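Local atomic coordinates of aldo-keto reductase family 1 member C1 (Caenorhabditis elegans, PDB entry 1QWK), a protein that probably reduces aldehydes and ketones to alcohols with NADPH, as an aldose-reductase-like member of the aldo-keto reductase family. Residues K91-L96 / A144-A149; T60-L65 / E74-T79. All coordinates share one frame; numbering follows the deposited sequence.

Contact 1: K91-L96 / A144-A149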
ATOM      1  N   LYS A  91     -16.321  -7.162 -15.381  1.00 21.14           N
ATOM      2  CA  LYS A  91     -16.649  -7.225 -13.958  1.00 21.32           C
ATOM      3  C   LYS A  91     -16.116  -6.069 -13.110  1.00 18.88           C
ATOM      4  O   LYS A  91     -16.547  -5.893 -11.969  1.00 19.98           O
ATOM      5  CB  LYS A  91     -16.136  -8.541 -13.360  1.00 23.27           C
ATOM      6  CG  LYS A  91     -16.642  -9.799 -14.057  1.00 26.31           C
ATOM      7  CD  LYS A  91     -18.150  -9.938 -13.967  1.00 30.89           C
ATOM      8  CE  LYS A  91     -18.616 -11.237 -14.618  1.00 34.23           C
ATOM      9  NZ  LYS A  91     -20.099 -11.385 -14.594  1.00 36.77           N
ATOM     10  N   LEU A  92     -15.202  -5.272 -13.657  1.00 18.95           N
ATOM     11  CA  LEU A  92     -14.609  -4.181 -12.888  1.00 18.69           C
ATOM     12  C   LEU A  92     -15.559  -3.075 -12.434  1.00 20.63           C
ATOM     13  O   LEU A  92     -15.570  -2.710 -11.256  1.00 20.09           O
ATOM     14  CB  LEU A  92     -13.450  -3.553 -13.661  1.00 18.18           C
ATOM     15  CG  LEU A  92     -12.552  -2.658 -12.793  1.00 15.29           C
ATOM     16  CD1 LEU A  92     -11.833  -3.517 -11.748  1.00 17.84           C
ATOM     17  CD2 LEU A  92     -11.548  -1.938 -13.667  1.00 16.82           C
ATOM     18  N   GLU A  93     -16.348  -2.533 -13.354  1.00 21.57           N
ATOM     19  CA  GLU A  93     -17.253  -1.453 -12.989  1.00 22.97           C
ATOM     20  C   GLU A  93     -18.190  -1.868 -11.861  1.00 22.31           C
ATOM     21  O   GLU A  93     -18.398  -1.117 -10.906  1.00 21.10           O
ATOM     22  CB  GLU A  93     -18.064  -0.992 -14.198  1.00 26.09           C
ATOM     23  CG  GLU A  93     -18.782   0.322 -13.952  1.00 30.13           C
ATOM     24  CD  GLU A  93     -19.639   0.757 -15.118  1.00 34.22           C
ATOM     25  OE1 GLU A  93     -19.125   0.802 -16.257  1.00 35.54           O
ATOM     26  OE2 GLU A  93     -20.829   1.058 -14.888  1.00 36.92           O
ATOM     27  N   GLY A  94     -18.759  -3.064 -11.977  1.00 21.99           N
ATOM     28  CA  GLY A  94     -19.655  -3.555 -10.945  1.00 22.39           C
ATOM     29  C   GLY A  94     -18.956  -3.630  -9.600  1.00 22.51           C
ATOM     30  O   GLY A  94     -19.523  -3.268  -8.567  1.00 21.37           O
ATOM     31  N   GLY A  95     -17.711  -4.100  -9.612  1.00 21.60           N
ATOM     32  CA  GLY A  95     -16.950  -4.207  -8.380  1.00 20.60           C
ATOM     33  C   GLY A  95     -16.683  -2.844  -7.762  1.00 19.99           C
ATOM     34  O   GLY A  95     -16.815  -2.663  -6.555  1.00 21.03           O
ATOM     35  N   LEU A  96     -16.306  -1.877  -8.590  1.00 20.28           N
ATOM     36  CA  LEU A  96     -16.028  -0.541  -8.090  1.00 19.90           C
ATOM     37  C   LEU A  96     -17.285   0.113  -7.525  1.00 20.97           C
ATOM     38  O   LEU A  96     -17.241   0.741  -6.466  1.00 20.49           O
ATOM     39  CB  LEU A  96     -15.437   0.333  -9.198  1.00 19.34           C
ATOM     40  CG  LEU A  96     -15.124   1.789  -8.830  1.00 19.50           C
ATOM     41  CD1 LEU A  96     -14.265   1.859  -7.571  1.00 22.25           C
ATOM     42  CD2 LEU A  96     -14.416   2.448  -9.996  1.00 22.91           C
ATOM     43  N   ALA A 144     -14.967   7.384 -16.723  1.00 20.90           N
ATOM     44  CA  ALA A 144     -16.331   7.542 -16.227  1.00 22.42           C
ATOM     45  C   ALA A 144     -16.363   8.453 -15.004  1.00 23.56           C
ATOM     46  O   ALA A 144     -17.433   8.862 -14.554  1.00 24.82           O
ATOM     47  CB  ALA A 144     -16.928   6.176 -15.878  1.00 21.59           C
ATOM     48  N   GLY A 145     -15.187   8.755 -14.461  1.00 21.56           N
ATOM     49  CA  GLY A 145     -15.107   9.620 -13.299  1.00 21.35           C
ATOM     50  C   GLY A 145     -15.313   8.942 -11.955  1.00 20.51           C
ATOM     51  O   GLY A 145     -15.457   9.614 -10.933  1.00 21.16           O
ATOM     52  N   LEU A 146     -15.329   7.614 -11.951  1.00 20.09           N
ATOM     53  CA  LEU A 146     -15.515   6.846 -10.723  1.00 20.10           C
ATOM     54  C   LEU A 146     -14.240   6.795  -9.885  1.00 19.21           C
ATOM     55  O   LEU A 146     -14.286   6.554  -8.678  1.00 19.64           O
ATOM     56  CB  LEU A 146     -15.973   5.426 -11.059  1.00 19.73           C
ATOM     57  CG  LEU A 146     -17.344   5.317 -11.744  1.00 23.02           C
ATOM     58  CD1 LEU A 146     -17.645   3.867 -12.102  1.00 22.95           C
ATOM     59  CD2 LEU A 146     -18.411   5.875 -10.822  1.00 23.27           C
ATOM     60  N   ALA A 147     -13.101   7.009 -10.534  1.00 18.49           N
ATOM     61  CA  ALA A 147     -11.811   7.008  -9.844  1.00 18.95           C
ATOM     62  C   ALA A 147     -10.990   8.182 -10.371  1.00 17.63           C
ATOM     63  O   ALA A 147     -10.889   8.370 -11.582  1.00 18.00           O
ATOM     64  CB  ALA A 147     -11.080   5.690 -10.100  1.00 19.74           C
ATOM     65  N   LYS A 148     -10.408   8.969  -9.468  1.00 17.22           N
ATOM     66  CA  LYS A 148      -9.613  10.131  -9.867  1.00 18.45           C
ATOM     67  C   LYS A 148      -8.236   9.754 -10.402  1.00 16.96           C
ATOM     68  O   LYS A 148      -7.533  10.592 -10.966  1.00 18.42           O
ATOM     69  CB  LYS A 148      -9.449  11.099  -8.689  1.00 20.12           C
ATOM     70  CG  LYS A 148     -10.763  11.649  -8.144  1.00 25.24           C
ATOM     71  CD  LYS A 148     -11.499  12.487  -9.177  1.00 27.42           C
ATOM     72  CE  LYS A 148     -12.718  13.166  -8.565  1.00 32.65           C
ATOM     73  NZ  LYS A 148     -13.444  14.010  -9.558  1.00 34.00           N
ATOM     74  N   ALA A 149      -7.864   8.492 -10.221  1.00 16.04           N
ATOM     75  CA  ALA A 149      -6.582   7.970 -10.679  1.00 15.21           C
ATOM     76  C   ALA A 149      -6.682   6.448 -10.655  1.00 15.88           C
ATOM     77  O   ALA A 149      -7.473   5.885  -9.892  1.00 16.39           O
ATOM     78  CB  ALA A 149      -5.449   8.441  -9.752  1.00 14.73           C
TER
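Leu96 and Leu146 carry this contact, with the methyl CD2 of Leu96 resting 3.5 Å from CB of Leu146. The same methyl also lies 4.1 Å from CD1 of Leu146, so one branch of Leu96 spans the root and one tip of its partner, and the two side chains meet at a slant. CD1 of Leu146 also approaches the aliphatic part of Glu93, whose CG is 4.2 Å away; these two chains run nearly perpendicular. The closest atoms are all carbon, and 153 Å² is buried between the segments, summed over both. Glu93 keeps its charge out of this patch: its chain is extended beyond CG, and OE2 forms a salt bridge with Arg97 one turn further along the helix. Leu96 has CG anti to its backbone N (chi1 178°), which carries the branched end out toward Leu146 across a CA-to-CA gap of 7.9 Å. The contact thus ties the first turn of helix 92-103 to the loop between helix 131-143 and strand 150-153, joining an outer helix to an alpha-to-beta loop of the TIM barrel that aldo-keto reductases share. Leu146 follows a tight helix end and is held further by backbone bonds. Gly145 ends the preceding helix in a Schellman motif, with positive phi (84°) and two bonds back into the last helical turn. Leu146 and Lys148 then make backbone hydrogen bonds to Val108, and Leu146 also packs on Leu100 and Arg97 of the opposing helix. Behind Leu96 lie Tyr111 of strand 110-113 and Val141 of helix 131-143, while a backbone bond from Leu96 N to Leu92 O, 2.9 Å long, holds its turn of helix.

Contact 2: T60-L65 / E74-T79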
ATOM      1  N   THR A  60     -18.193   4.045   7.389  1.00 23.36           N
ATOM      2  CA  THR A  60     -18.813   4.534   8.614  1.00 24.45           C
ATOM      3  C   THR A  60     -17.851   5.484   9.324  1.00 24.63           C
ATOM      4  O   THR A  60     -18.253   6.537   9.817  1.00 24.76           O
ATOM      5  CB  THR A  60     -19.184   3.362   9.550  1.00 26.11           C
ATOM      6  OG1 THR A  60     -20.166   2.539   8.908  1.00 27.05           O
ATOM      7  CG2 THR A  60     -19.754   3.878  10.869  1.00 27.38           C
ATOM      8  N   ALA A  61     -16.575   5.115   9.359  1.00 23.45           N
ATOM      9  CA  ALA A  61     -15.565   5.945  10.001  1.00 23.95           C
ATOM     10  C   ALA A  61     -15.488   7.314   9.331  1.00 23.45           C
ATOM     11  O   ALA A  61     -15.456   8.347  10.002  1.00 24.63           O
ATOM     12  CB  ALA A  61     -14.204   5.254   9.943  1.00 23.45           C
ATOM     13  N   ILE A  62     -15.453   7.319   8.002  1.00 23.30           N
ATOM     14  CA  ILE A  62     -15.380   8.567   7.251  1.00 24.18           C
ATOM     15  C   ILE A  62     -16.622   9.413   7.508  1.00 26.62           C
ATOM     16  O   ILE A  62     -16.533  10.629   7.676  1.00 25.89           O
ATOM     17  CB  ILE A  62     -15.255   8.297   5.742  1.00 25.10           C
ATOM     18  CG1 ILE A  62     -13.920   7.597   5.459  1.00 23.87           C
ATOM     19  CG2 ILE A  62     -15.361   9.605   4.967  1.00 23.72           C
ATOM     20  CD1 ILE A  62     -13.734   7.181   4.014  1.00 24.54           C
ATOM     21  N   LYS A  63     -17.778   8.760   7.544  1.00 27.21           N
ATOM     22  CA  LYS A  63     -19.033   9.455   7.784  1.00 30.35           C
ATOM     23  C   LYS A  63     -18.966  10.189   9.125  1.00 30.00           C
ATOM     24  O   LYS A  63     -19.311  11.367   9.214  1.00 31.49           O
ATOM     25  CB  LYS A  63     -20.191   8.453   7.784  1.00 31.73           C
ATOM     26  CG  LYS A  63     -21.571   9.086   7.672  1.00 35.55           C
ATOM     27  CD  LYS A  63     -22.660   8.023   7.650  1.00 37.10           C
ATOM     28  CE  LYS A  63     -24.005   8.597   7.223  1.00 40.19           C
ATOM     29  NZ  LYS A  63     -24.487   9.677   8.131  1.00 41.97           N
ATOM     30  N   GLU A  64     -18.513   9.492  10.163  1.00 30.82           N
ATOM     31  CA  GLU A  64     -18.396  10.081  11.492  1.00 31.53           C
ATOM     32  C   GLU A  64     -17.416  11.252  11.503  1.00 30.73           C
ATOM     33  O   GLU A  64     -17.669  12.278  12.137  1.00 30.69           O
ATOM     34  CB  GLU A  64     -17.953   9.022  12.506  1.00 32.65           C
ATOM     35  CG  GLU A  64     -19.057   8.061  12.927  1.00 35.47           C
ATOM     36  CD  GLU A  64     -18.551   6.933  13.811  1.00 37.74           C
ATOM     37  OE1 GLU A  64     -17.779   7.208  14.757  1.00 39.91           O
ATOM     38  OE2 GLU A  64     -18.935   5.769  13.569  1.00 39.37           O
ATOM     39  N   LEU A  65     -16.295  11.096  10.803  1.00 29.02           N
ATOM     40  CA  LEU A  65     -15.293  12.153  10.732  1.00 30.58           C
ATOM     41  C   LEU A  65     -15.876  13.416  10.102  1.00 31.27           C
ATOM     42  O   LEU A  65     -15.612  14.527  10.565  1.00 32.47           O
ATOM     43  CB  LEU A  65     -14.083  11.685   9.917  1.00 29.98           C
ATOM     44  CG  LEU A  65     -13.138  10.693  10.602  1.00 29.88           C
ATOM     45  CD1 LEU A  65     -12.168  10.122   9.577  1.00 29.98           C
ATOM     46  CD2 LEU A  65     -12.383  11.388  11.727  1.00 29.76           C
ATOM     47  N   GLU A  74     -12.998  16.258   0.357  1.00 29.49           N
ATOM     48  CA  GLU A  74     -11.927  16.717  -0.520  1.00 31.12           C
ATOM     49  C   GLU A  74     -10.546  16.654   0.123  1.00 29.10           C
ATOM     50  O   GLU A  74      -9.537  16.608  -0.579  1.00 29.24           O
ATOM     51  CB  GLU A  74     -12.207  18.153  -0.976  1.00 34.62           C
ATOM     52  CG  GLU A  74     -11.430  18.578  -2.213  1.00 41.30           C
ATOM     53  CD  GLU A  74     -11.941  17.907  -3.476  1.00 45.50           C
ATOM     54  OE1 GLU A  74     -13.123  18.124  -3.825  1.00 48.29           O
ATOM     55  OE2 GLU A  74     -11.170  17.162  -4.120  1.00 49.13           O
ATOM     56  N   GLU A  75     -10.501  16.653   1.452  1.00 27.17           N
ATOM     57  CA  GLU A  75      -9.232  16.613   2.173  1.00 26.20           C
ATOM     58  C   GLU A  75      -8.702  15.199   2.373  1.00 25.06           C
ATOM     59  O   GLU A  75      -7.557  15.016   2.783  1.00 25.33           O
ATOM     60  CB  GLU A  75      -9.381  17.275   3.544  1.00 26.91           C
ATOM     61  CG  GLU A  75      -9.661  18.761   3.497  1.00 30.65           C
ATOM     62  CD  GLU A  75      -9.848  19.347   4.880  1.00 33.28           C
ATOM     63  OE1 GLU A  75     -10.814  18.950   5.567  1.00 33.19           O
ATOM     64  OE2 GLU A  75      -9.030  20.200   5.282  1.00 37.87           O
ATOM     65  N   LEU A  76      -9.539  14.208   2.092  1.00 23.09           N
ATOM     66  CA  LEU A  76      -9.150  12.813   2.254  1.00 21.65           C
ATOM     67  C   LEU A  76      -8.885  12.126   0.923  1.00 21.42           C
ATOM     68  O   LEU A  76      -9.578  12.370  -0.063  1.00 22.44           O
ATOM     69  CB  LEU A  76     -10.236  12.042   3.006  1.00 22.21           C
ATOM     70  CG  LEU A  76     -10.467  12.387   4.477  1.00 23.58           C
ATOM     71  CD1 LEU A  76     -11.630  11.553   5.011  1.00 25.99           C
ATOM     72  CD2 LEU A  76      -9.208  12.109   5.288  1.00 24.88           C
ATOM     73  N   PHE A  77      -7.869  11.271   0.908  1.00 19.65           N
ATOM     74  CA  PHE A  77      -7.501  10.515  -0.282  1.00 17.69           C
ATOM     75  C   PHE A  77      -7.830   9.063   0.041  1.00 17.15           C
ATOM     76  O   PHE A  77      -7.229   8.465   0.938  1.00 15.40           O
ATOM     77  CB  PHE A  77      -6.000  10.662  -0.569  1.00 16.68           C
ATOM     78  CG  PHE A  77      -5.583  10.158  -1.928  1.00 16.86           C
ATOM     79  CD1 PHE A  77      -5.334  11.051  -2.971  1.00 17.03           C
ATOM     80  CD2 PHE A  77      -5.456   8.789  -2.169  1.00 17.05           C
ATOM     81  CE1 PHE A  77      -4.956  10.596  -4.234  1.00 16.55           C
ATOM     82  CE2 PHE A  77      -5.079   8.318  -3.425  1.00 16.98           C
ATOM     83  CZ  PHE A  77      -4.831   9.223  -4.467  1.00 17.05           C
ATOM     84  N   ILE A  78      -8.797   8.500  -0.680  1.00 17.03           N
ATOM     85  CA  ILE A  78      -9.217   7.119  -0.455  1.00 18.10           C
ATOM     86  C   ILE A  78      -8.784   6.210  -1.604  1.00 17.24           C
ATOM     87  O   ILE A  78      -9.097   6.474  -2.764  1.00 18.19           O
ATOM     88  CB  ILE A  78     -10.757   7.019  -0.315  1.00 19.12           C
ATOM     89  CG1 ILE A  78     -11.248   7.964   0.792  1.00 19.68           C
ATOM     90  CG2 ILE A  78     -11.167   5.572  -0.045  1.00 20.57           C
ATOM     91  CD1 ILE A  78     -10.615   7.732   2.148  1.00 21.38           C
ATOM     92  N   THR A  79      -8.068   5.143  -1.265  1.00 16.94           N
ATOM     93  CA  THR A  79      -7.591   4.169  -2.243  1.00 17.10           C
ATOM     94  C   THR A  79      -8.243   2.817  -1.993  1.00 15.79           C
ATOM     95  O   THR A  79      -8.318   2.380  -0.854  1.00 16.80           O
ATOM     96  CB  THR A  79      -6.063   3.914  -2.112  1.00 17.42           C
ATOM     97  OG1 THR A  79      -5.345   5.117  -2.371  1.00 17.68           O
ATOM     98  CG2 THR A  79      -5.610   2.817  -3.088  1.00 18.35           C
TER
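Ile62 meets Ile78 end to end, CD1 to CD1 at 3.7 Å, and this is the close part of the contact. The CD1 of Ile62 is also 4.1 Å from CG1 of Ile78, so the helix residue touches the outer two carbons of the strand residue's longer branch. The CG1-CD1 branch of Ile62 leaves CB anti to the carbonyl carbon (chi1 -65°) and then runs on extended, which brings CD1 to the strand. The looser part lies toward the start of the strand. There Ile62 turns its other branch, CG2, to CD1 of Leu76 at 4.2 Å, although the CA atoms of Ile62 and Leu76 are the nearest across the segments at 9.0 Å. Leu65 adds only marginal cover on this side: its side chain comes no nearer than 4.8 Å and packs instead on Val35 and Val39 of helix 28-41. The touching residues are all buried and apolar, and 136 Å² is buried in total. Charge is kept to the outer side of the helix and to the turn before the strand. Lys63 and Glu75 are exposed, Lys63 forming a weak, long ion pair with Glu67 and Glu75 accepting a hydrogen bond from Lys72 N. Backbone bonds fix the strand edges that present Leu76 and Ile78: Phe77 and Thr79 bond to Ile46 on one neighbouring strand, Ile78 to Leu110 on the other. Leu76 and Ile78 point toward the helix, whereas the intervening Phe77 does not, as expected of alternating strand residues. The contact packs helix 55-68 on the following strand 77-82 within the beta-alpha-beta unit begun by strand 45-47, the repeating element of the aldo-keto reductase TIM barrel.

How the contacts relate
Contact 2 lies at the interface between an outer helix and a barrel strand, contact 1 between an outer helix and a loop leading into a strand; both are mainly buried and without polar bonds across them. Contact 2 sets a helix against the barrel strand that follows it, within one beta-alpha-beta unit, and its three touching residues are all buried. Contact 1 bridges parts more distant in sequence; it has an exposed glutamate at its margin and buries slightly more surface. They share no element, but strand 77-82 of contact 2 leads along the chain to helix 92-103 of contact 1. Their centres lie about 18 Å apart; their nearest atoms are about 5 Å apart, without touching.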